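Local coordinates for hypothetical protein (Chromobacterium violaceum, PDB 2ID1) that probably silences ribosomes by binding protein uL14 of the large subunit, which would block subunit joining and so repress translation, at residues G19-L25 with M37-D43; V48-A52 with H88-P92; P92-D96 with P109-A115. All blocks are in the same frame, centred on the assembly; numbering follows the deposited sequence.

Contact 1 of 3, residues G19-L25 with M37-D43; sequences GKDIIEL and MIVATGD
Ile-22 stands at the apolar centre of this beta hairpin. With chi1 m and chi2 t, its CG1 lies 3.5 Å from Ala-40 CB and its CG2 4.0 Å from Ile-38 CG2. Leu-14 of helix 3-16 covers Ile-22 and Ile-38 on this face. On the other face Ile-23, chi1 p, sets its CG1 3.9 Å from Val-39 CB, and Leu-25 and Met-37 follow on the same side. Met-37 is a selenomethionine.

Segments 22-25 and 37-41 run antiparallel, with axes at 165° that approach to 4.7 Å. Ile-23 and Val-39 are a hydrogen-bonded pair: Ile-23 N to Val-39 O is 3.1 Å and Val-39 N to Ile-23 O 3.0 Å. Glu-24 and Ile-38 form the non-hydrogen-bonded pair that follows. Leu-25 and Met-37 bond again, with Leu-25 N to Met-37 O at 2.8 Å and Met-37 N to Leu-25 O at 2.9 Å. Lys-20 pairs with Thr-41, one residue out of step. A beta bulge absorbs the shift, and Asp-21 within it has positive phi and psi (43/53). Lys-20 N reaches Thr-41 O at 3.0 Å, and Thr-41 N reaches Lys-20 O at 2.7 Å.

At the polar edge the extended Lys-20 side chain puts NZ 3.4 Å from Asp-43 OD2, a long salt bridge whose hydrogen bond is weak. Asp-21 O and Val-39 O, two acceptors, lie 3.2 Å apart. The Arg-95 guanidinium lies beside both and bonds Asp-21 O and Thr-41 OG1. The bulge thus leaves a carbonyl turned to a cation from another part of the chain, while backbone bonds and apolar side chains join the strands.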
loop_
_atom_site.group_PDB
_atom_site.type_symbol
_atom_site.label_atom_id
_atom_site.label_comp_id
_atom_site.label_asym_id
_atom_site.label_seq_id
_atom_site.Cartn_x
_atom_site.Cartn_y
_atom_site.Cartn_z
ATOM N N GLY A 19 2.333 10.223 2.826
ATOM C CA GLY A 19 2.085 9.324 1.711
ATOM C C GLY A 19 1.222 10.013 0.668
ATOM O O GLY A 19 0.270 10.719 1.002
ATOM N N LYS A 20 1.548 9.803 -0.597
ATOM C CA LYS A 20 0.803 10.420 -1.678
ATOM C C LYS A 20 -0.287 9.528 -2.265
ATOM O O LYS A 20 -0.141 8.304 -2.322
ATOM C CB LYS A 20 1.764 10.848 -2.788
ATOM C CG LYS A 20 2.278 12.259 -2.642
ATOM C CD LYS A 20 3.229 12.608 -3.767
ATOM C CE LYS A 20 3.416 14.120 -3.869
ATOM N NZ LYS A 20 4.473 14.512 -4.848
ATOM N N ASP A 21 -1.380 10.158 -2.697
ATOM C CA ASP A 21 -2.508 9.466 -3.311
ATOM C C ASP A 21 -2.907 8.172 -2.619
ATOM O O ASP A 21 -3.015 7.122 -3.269
ATOM C CB ASP A 21 -2.209 9.162 -4.785
ATOM C CG ASP A 21 -2.179 10.412 -5.651
ATOM O OD1 ASP A 21 -3.222 11.094 -5.730
ATOM O OD2 ASP A 21 -1.120 10.704 -6.260
ATOM N N ILE A 22 -3.136 8.251 -1.312
ATOM C CA ILE A 22 -3.531 7.077 -0.535
ATOM C C ILE A 22 -4.996 6.701 -0.814
ATOM O O ILE A 22 -5.885 7.547 -0.734
ATOM C CB ILE A 22 -3.354 7.339 0.966
ATOM C CG1 ILE A 22 -1.904 7.719 1.257
ATOM C CG2 ILE A 22 -3.741 6.105 1.755
ATOM C CD1 ILE A 22 -1.635 8.058 2.706
ATOM N N ILE A 23 -5.239 5.436 -1.142
ATOM C CA ILE A 23 -6.595 4.995 -1.434
ATOM C C ILE A 23 -6.950 3.688 -0.738
ATOM O O ILE A 23 -6.073 2.877 -0.438
ATOM C CB ILE A 23 -6.805 4.790 -2.931
ATOM C CG1 ILE A 23 -6.170 3.470 -3.369
ATOM C CG2 ILE A 23 -6.180 5.950 -3.692
ATOM C CD1 ILE A 23 -6.505 3.087 -4.782
ATOM N N GLU A 24 -8.244 3.486 -0.502
ATOM C CA GLU A 24 -8.726 2.289 0.167
ATOM C C GLU A 24 -9.818 1.628 -0.668
ATOM O O GLU A 24 -10.838 2.246 -0.944
ATOM C CB GLU A 24 -9.279 2.655 1.547
ATOM C CG GLU A 24 -9.407 1.473 2.499
ATOM C CD GLU A 24 -10.212 1.796 3.747
ATOM O OE1 GLU A 24 -9.930 2.820 4.413
ATOM O OE2 GLU A 24 -11.135 1.021 4.072
ATOM N N LEU A 25 -9.600 0.378 -1.077
ATOM C CA LEU A 25 -10.590 -0.354 -1.874
ATOM C C LEU A 25 -11.217 -1.499 -1.090
ATOM O O LEU A 25 -10.551 -2.164 -0.300
ATOM C CB LEU A 25 -9.964 -0.914 -3.152
ATOM C CG LEU A 25 -9.588 0.110 -4.225
ATOM C CD1 LEU A 25 -8.960 -0.613 -5.405
ATOM C CD2 LEU A 25 -10.819 0.891 -4.669
HETATM N N MSE A 37 -8.094 -3.157 0.948
HETATM C CA MSE A 37 -6.771 -2.975 0.362
HETATM C C MSE A 37 -6.441 -1.496 0.329
HETATM O O MSE A 37 -7.321 -0.664 0.149
HETATM C CB MSE A 37 -6.729 -3.501 -1.066
HETATM C CG MSE A 37 -5.448 -3.123 -1.778
HETATM SE SE MSE A 37 -5.227 -3.932 -3.513
HETATM C CE MSE A 37 -4.626 -5.710 -2.957
ATOM N N ILE A 38 -5.168 -1.169 0.478
ATOM C CA ILE A 38 -4.749 0.224 0.470
ATOM C C ILE A 38 -3.543 0.393 -0.443
ATOM O O ILE A 38 -2.619 -0.414 -0.414
ATOM C CB ILE A 38 -4.367 0.686 1.882
ATOM C CG1 ILE A 38 -5.539 0.456 2.830
ATOM C CG2 ILE A 38 -3.964 2.147 1.859
ATOM C CD1 ILE A 38 -5.219 0.758 4.260
ATOM N N VAL A 39 -3.549 1.445 -1.250
ATOM C CA VAL A 39 -2.442 1.692 -2.156
ATOM C C VAL A 39 -1.972 3.130 -1.993
ATOM O O VAL A 39 -2.711 4.057 -2.316
ATOM C CB VAL A 39 -2.863 1.498 -3.622
ATOM C CG1 VAL A 39 -1.711 1.858 -4.543
ATOM C CG2 VAL A 39 -3.329 0.071 -3.854
ATOM N N ALA A 40 -0.759 3.328 -1.483
ATOM C CA ALA A 40 -0.239 4.681 -1.320
ATOM C C ALA A 40 1.037 4.820 -2.132
ATOM O O ALA A 40 1.710 3.832 -2.424
ATOM C CB ALA A 40 0.017 4.986 0.155
ATOM N N THR A 41 1.365 6.056 -2.491
ATOM C CA THR A 41 2.553 6.336 -3.299
ATOM C C THR A 41 3.722 6.965 -2.548
ATOM O O THR A 41 3.532 7.837 -1.710
ATOM C CB THR A 41 2.200 7.278 -4.459
ATOM O OG1 THR A 41 1.160 6.692 -5.252
ATOM C CG2 THR A 41 3.415 7.528 -5.340
ATOM N N GLY A 42 4.929 6.518 -2.865
ATOM C CA GLY A 42 6.108 7.083 -2.240
ATOM C C GLY A 42 6.994 7.655 -3.332
ATOM O O GLY A 42 7.285 6.954 -4.306
ATOM N N ASP A 43 7.423 8.907 -3.191
ATOM C CA ASP A 43 8.257 9.533 -4.213
ATOM C C ASP A 43 9.681 8.985 -4.354
ATOM O O ASP A 43 10.374 9.317 -5.307
ATOM C CB ASP A 43 8.320 11.047 -3.991
ATOM C CG ASP A 43 6.949 11.711 -4.060
ATOM O OD1 ASP A 43 6.197 11.448 -5.031
ATOM O OD2 ASP A 43 6.628 12.508 -3.144
#

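Contact 2 of 3, residues V48-A52 with H88-P92; sequences VKALA and HVMLP
Segment 48-52 is one turn within helix 45-61, with Ala-52 N bonded to Val-48 O at 2.9 Å. It packs on the end of strand 85-90. The axes of helix 48-52 and strand 88-90 run nearly antiparallel, at 165°, and come within 7.9 Å. The CA atoms of Val-48 and Val-89 are 6.0 Å apart.

His-88 opens the second segment in extended conformation. Its side chain lies on the sheet face away from this helix, where its ring meets that of Trp-77. Val-89 comes next, and its CA-to-CB bond points at the helix. Its chi1 is t. Val-89 CG1 lies 3.5 Å from Val-48 CG1, 3.4 Å from Val-48 O and 3.6 Å from Leu-51 CB. Val-89 CG2 is 4.2 Å from Ala-52 N. Val-48 is also t, and Leu-51 is m, t. This is helix-on-sheet packing in an alpha/beta layer. Strand 36-41, helix 45-61 and strand 85-90 form a beta-alpha-beta crossover between parallel neighbours. Strand 77-82, antiparallel to 85-90 and on its other side, is inserted along the chain between helix and second strand.

The CA-to-CB bond of Met-90, a selenomethionine, points away from the helix. Its backbone N still comes within 4.4 Å of Val-48 CG1. Leu-91 leaves the strand and takes the N-cap position of helix 92-98. Its m, t side chain swings back, so that Leu-91 CD2 is 4.1 Å from Val-48 CG2. Pro-92 then starts the next helix.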
loop_
_atom_site.group_PDB
_atom_site.type_symbol
_atom_site.label_atom_id
_atom_site.label_comp_id
_atom_site.label_asym_id
_atom_site.label_seq_id
_atom_site.Cartn_x
_atom_site.Cartn_y
_atom_site.Cartn_z
ATOM N N VAL A 48 9.247 5.241 0.201
ATOM C CA VAL A 48 8.460 4.051 0.069
ATOM C C VAL A 48 8.722 3.088 1.204
ATOM O O VAL A 48 7.792 2.555 1.799
ATOM C CB VAL A 48 8.777 3.354 -1.225
ATOM C CG1 VAL A 48 7.989 2.057 -1.319
ATOM C CG2 VAL A 48 8.435 4.276 -2.373
ATOM N N LYS A 49 9.998 2.857 1.489
ATOM C CA LYS A 49 10.395 1.958 2.550
ATOM C C LYS A 49 9.998 2.501 3.912
ATOM O O LYS A 49 9.709 1.732 4.827
ATOM C CB LYS A 49 11.899 1.718 2.479
ATOM C CG LYS A 49 12.303 0.813 1.319
ATOM C CD LYS A 49 13.765 1.006 0.883
ATOM C CE LYS A 49 14.762 0.466 1.898
ATOM N NZ LYS A 49 16.134 0.793 1.428
ATOM N N ALA A 50 9.977 3.825 4.047
ATOM C CA ALA A 50 9.589 4.462 5.306
ATOM C C ALA A 50 8.085 4.296 5.510
ATOM O O ALA A 50 7.622 4.039 6.615
ATOM C CB ALA A 50 9.956 5.943 5.282
ATOM N N LEU A 51 7.328 4.456 4.432
ATOM C CA LEU A 51 5.885 4.297 4.489
ATOM C C LEU A 51 5.607 2.833 4.853
ATOM O O LEU A 51 4.768 2.549 5.710
ATOM C CB LEU A 51 5.251 4.650 3.131
ATOM C CG LEU A 51 5.280 6.118 2.667
ATOM C CD1 LEU A 51 5.052 6.189 1.171
ATOM C CD2 LEU A 51 4.230 6.933 3.417
ATOM N N ALA A 52 6.327 1.911 4.212
ATOM C CA ALA A 52 6.172 0.491 4.485
ATOM C C ALA A 52 6.523 0.217 5.945
ATOM O O ALA A 52 5.812 -0.511 6.626
ATOM C CB ALA A 52 7.065 -0.317 3.582
ATOM N N HIS A 88 -0.315 -1.585 0.050
ATOM C CA HIS A 88 0.605 -1.516 -1.074
ATOM C C HIS A 88 1.232 -0.130 -1.130
ATOM O O HIS A 88 0.528 0.872 -1.280
ATOM C CB HIS A 88 -0.101 -1.755 -2.397
ATOM C CG HIS A 88 -0.370 -3.191 -2.692
ATOM N ND1 HIS A 88 -1.432 -3.875 -2.151
ATOM C CD2 HIS A 88 0.289 -4.076 -3.477
ATOM C CE1 HIS A 88 -1.421 -5.121 -2.591
ATOM N NE2 HIS A 88 -0.385 -5.268 -3.397
ATOM N N VAL A 89 2.555 -0.078 -0.998
ATOM C CA VAL A 89 3.294 1.176 -1.073
ATOM C C VAL A 89 4.175 1.017 -2.297
ATOM O O VAL A 89 4.973 0.082 -2.368
ATOM C CB VAL A 89 4.158 1.378 0.159
ATOM C CG1 VAL A 89 4.830 2.725 0.098
ATOM C CG2 VAL A 89 3.307 1.260 1.400
HETATM N N MSE A 90 4.021 1.907 -3.274
HETATM C CA MSE A 90 4.813 1.792 -4.489
HETATM C C MSE A 90 5.182 3.119 -5.151
HETATM O O MSE A 90 4.534 4.139 -4.927
HETATM C CB MSE A 90 4.076 0.886 -5.466
HETATM C CG MSE A 90 2.572 1.123 -5.524
HETATM SE SE MSE A 90 1.585 -0.242 -6.560
HETATM C CE MSE A 90 0.089 -0.499 -5.345
ATOM N N LEU A 91 6.255 3.112 -5.937
ATOM C CA LEU A 91 6.697 4.314 -6.643
ATOM C C LEU A 91 5.673 4.704 -7.692
ATOM O O LEU A 91 5.045 3.842 -8.309
ATOM C CB LEU A 91 8.010 4.053 -7.340
ATOM C CG LEU A 91 9.234 3.975 -6.447
ATOM C CD1 LEU A 91 10.321 3.205 -7.159
ATOM C CD2 LEU A 91 9.687 5.373 -6.102
ATOM N N PRO A 92 5.528 6.009 -7.952
ATOM C CA PRO A 92 4.566 6.520 -8.937
ATOM C C PRO A 92 4.592 5.782 -10.281
ATOM O O PRO A 92 3.542 5.352 -10.786
ATOM C CB PRO A 92 4.954 7.992 -9.068
ATOM C CG PRO A 92 6.424 7.981 -8.762
ATOM C CD PRO A 92 6.497 7.055 -7.585
#

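Contact 3 of 3, residues P92-D96 with P109-A115; sequences PAVRD and PSFAVGA
The Phe-111 ring is the main bump here. It fills a shallow hollow formed by Pro-92, Ala-93 and Asp-96 on the first turn of helix 92-98, where Asp-96 N bonds Pro-92 O at 3.0 Å. Phe-111 has chi1 t and lies in a loop without regular structure. Pro-92 C lies over one face of its ring, and Pro-92 CB is 3.8 Å from Phe-111 CE2. Ala-93 CA approaches Phe-111 CZ at 3.6 Å. Asp-96 OD2 lies 3.3 Å from Phe-111 CD1 and 3.7 Å from Ala-115 CB. The small Ala-93 side chain also meets the returning loop: its CB is 4.0 Å from Ala-115 CB and 3.7 Å from Gly-114 O.

At the start of the loop segment, Pro-109 covers one face of the Arg-95 guanidinium, with Pro-109 CD 3.6 Å from Arg-95 NE. Arg-95 is extended and salt-bridged to Glu-101. The loop follows helix 100-103 and folds back at the surface over helix 92-98, whose Pro-92 and Arg-95 also touch strand 36-41.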
loop_
_atom_site.group_PDB
_atom_site.type_symbol
_atom_site.label_atom_id
_atom_site.label_comp_id
_atom_site.label_asym_id
_atom_site.label_seq_id
_atom_site.Cartn_x
_atom_site.Cartn_y
_atom_site.Cartn_z
ATOM N N PRO A 92 5.528 6.009 -7.952
ATOM C CA PRO A 92 4.566 6.520 -8.937
ATOM C C PRO A 92 4.592 5.782 -10.281
ATOM O O PRO A 92 3.542 5.352 -10.786
ATOM C CB PRO A 92 4.954 7.992 -9.068
ATOM C CG PRO A 92 6.424 7.981 -8.762
ATOM C CD PRO A 92 6.497 7.055 -7.585
ATOM N N ALA A 93 5.792 5.635 -10.855
ATOM C CA ALA A 93 5.970 4.930 -12.134
ATOM C C ALA A 93 5.568 3.461 -12.004
ATOM O O ALA A 93 5.065 2.863 -12.953
ATOM C CB ALA A 93 7.422 5.033 -12.598
ATOM N N VAL A 94 5.795 2.886 -10.826
ATOM C CA VAL A 94 5.441 1.501 -10.596
ATOM C C VAL A 94 3.935 1.360 -10.462
ATOM O O VAL A 94 3.322 0.523 -11.129
ATOM C CB VAL A 94 6.116 0.945 -9.341
ATOM C CG1 VAL A 94 5.703 -0.509 -9.123
ATOM C CG2 VAL A 94 7.621 1.042 -9.495
ATOM N N ARG A 95 3.324 2.179 -9.613
ATOM C CA ARG A 95 1.874 2.113 -9.436
ATOM C C ARG A 95 1.187 2.204 -10.802
ATOM O O ARG A 95 0.403 1.329 -11.165
ATOM C CB ARG A 95 1.417 3.244 -8.527
ATOM C CG ARG A 95 -0.035 3.199 -8.125
ATOM C CD ARG A 95 -0.249 4.218 -7.024
ATOM N NE ARG A 95 -1.609 4.280 -6.518
ATOM C CZ ARG A 95 -1.966 4.991 -5.454
ATOM N NH1 ARG A 95 -3.227 5.017 -5.053
ATOM N NH2 ARG A 95 -1.067 5.679 -4.776
ATOM N N ASP A 96 1.504 3.248 -11.563
ATOM C CA ASP A 96 0.921 3.432 -12.884
ATOM C C ASP A 96 1.133 2.229 -13.818
ATOM O O ASP A 96 0.226 1.853 -14.555
ATOM C CB ASP A 96 1.495 4.699 -13.537
ATOM C CG ASP A 96 1.613 4.579 -15.070
ATOM O OD1 ASP A 96 0.576 4.428 -15.754
ATOM O OD2 ASP A 96 2.755 4.634 -15.589
ATOM N N PRO A 109 -4.273 7.070 -9.715
ATOM C CA PRO A 109 -4.052 8.524 -9.718
ATOM C C PRO A 109 -3.240 8.991 -10.928
ATOM O O PRO A 109 -2.379 8.263 -11.418
ATOM C CB PRO A 109 -3.337 8.767 -8.389
ATOM C CG PRO A 109 -2.585 7.489 -8.174
ATOM C CD PRO A 109 -3.586 6.428 -8.581
ATOM N N SER A 110 -3.536 10.192 -11.416
ATOM C CA SER A 110 -2.835 10.753 -12.569
ATOM C C SER A 110 -1.321 10.628 -12.416
ATOM O O SER A 110 -0.790 10.805 -11.326
ATOM C CB SER A 110 -3.200 12.230 -12.742
ATOM O OG SER A 110 -2.388 12.847 -13.733
ATOM N N PHE A 111 -0.626 10.311 -13.503
ATOM C CA PHE A 111 0.824 10.201 -13.439
ATOM C C PHE A 111 1.437 11.252 -14.356
ATOM O O PHE A 111 1.632 12.409 -13.959
ATOM C CB PHE A 111 1.289 8.804 -13.872
ATOM C CG PHE A 111 2.789 8.594 -13.776
ATOM C CD1 PHE A 111 3.447 7.780 -14.697
ATOM C CD2 PHE A 111 3.544 9.210 -12.773
ATOM C CE1 PHE A 111 4.828 7.572 -14.623
ATOM C CE2 PHE A 111 4.931 9.007 -12.688
ATOM C CZ PHE A 111 5.571 8.191 -13.621
ATOM N N ALA A 112 1.725 10.837 -15.588
ATOM C CA ALA A 112 2.328 11.698 -16.601
ATOM C C ALA A 112 3.621 12.365 -16.119
ATOM O O ALA A 112 3.690 13.595 -15.970
ATOM C CB ALA A 112 1.324 12.764 -17.066
ATOM N N VAL A 113 4.642 11.544 -15.871
ATOM C CA VAL A 113 5.943 12.046 -15.424
ATOM C C VAL A 113 7.085 11.250 -16.074
ATOM O O VAL A 113 8.204 11.751 -16.208
ATOM C CB VAL A 113 6.091 11.968 -13.879
ATOM C CG1 VAL A 113 7.378 12.675 -13.447
ATOM C CG2 VAL A 113 4.873 12.586 -13.197
ATOM N N GLY A 114 6.784 10.014 -16.472
ATOM C CA GLY A 114 7.782 9.163 -17.099
ATOM C C GLY A 114 7.797 7.743 -16.555
ATOM O O GLY A 114 7.874 7.542 -15.337
ATOM N N ALA A 115 7.718 6.764 -17.462
ATOM C CA ALA A 115 7.729 5.336 -17.110
ATOM C C ALA A 115 8.053 4.433 -18.318
ATOM O O ALA A 115 7.384 3.417 -18.540
ATOM C CB ALA A 115 6.375 4.931 -16.497
#

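From the N terminus, contact 1 closes first. It joins strands 22-26 and 36-41 across the nine-residue connection of the hairpin. Contact 2 follows in series and closes a longer loop, from helix 45-61 to the end of strand 85-90. The two meet inside the sheet, where strands 36-41 and 85-90 are neighbours and His-88 probably bonds to Ile-38 and Ala-40. Contact 3 starts at Pro-92, where contact 2 ends, and brings the loop 109-115 back to helix 92-98. None of the three encloses another. Arg-95 of contact 3 reaches back to Asp-21 and Thr-41 of contact 1, so helix 92-98 is tied to the hairpin.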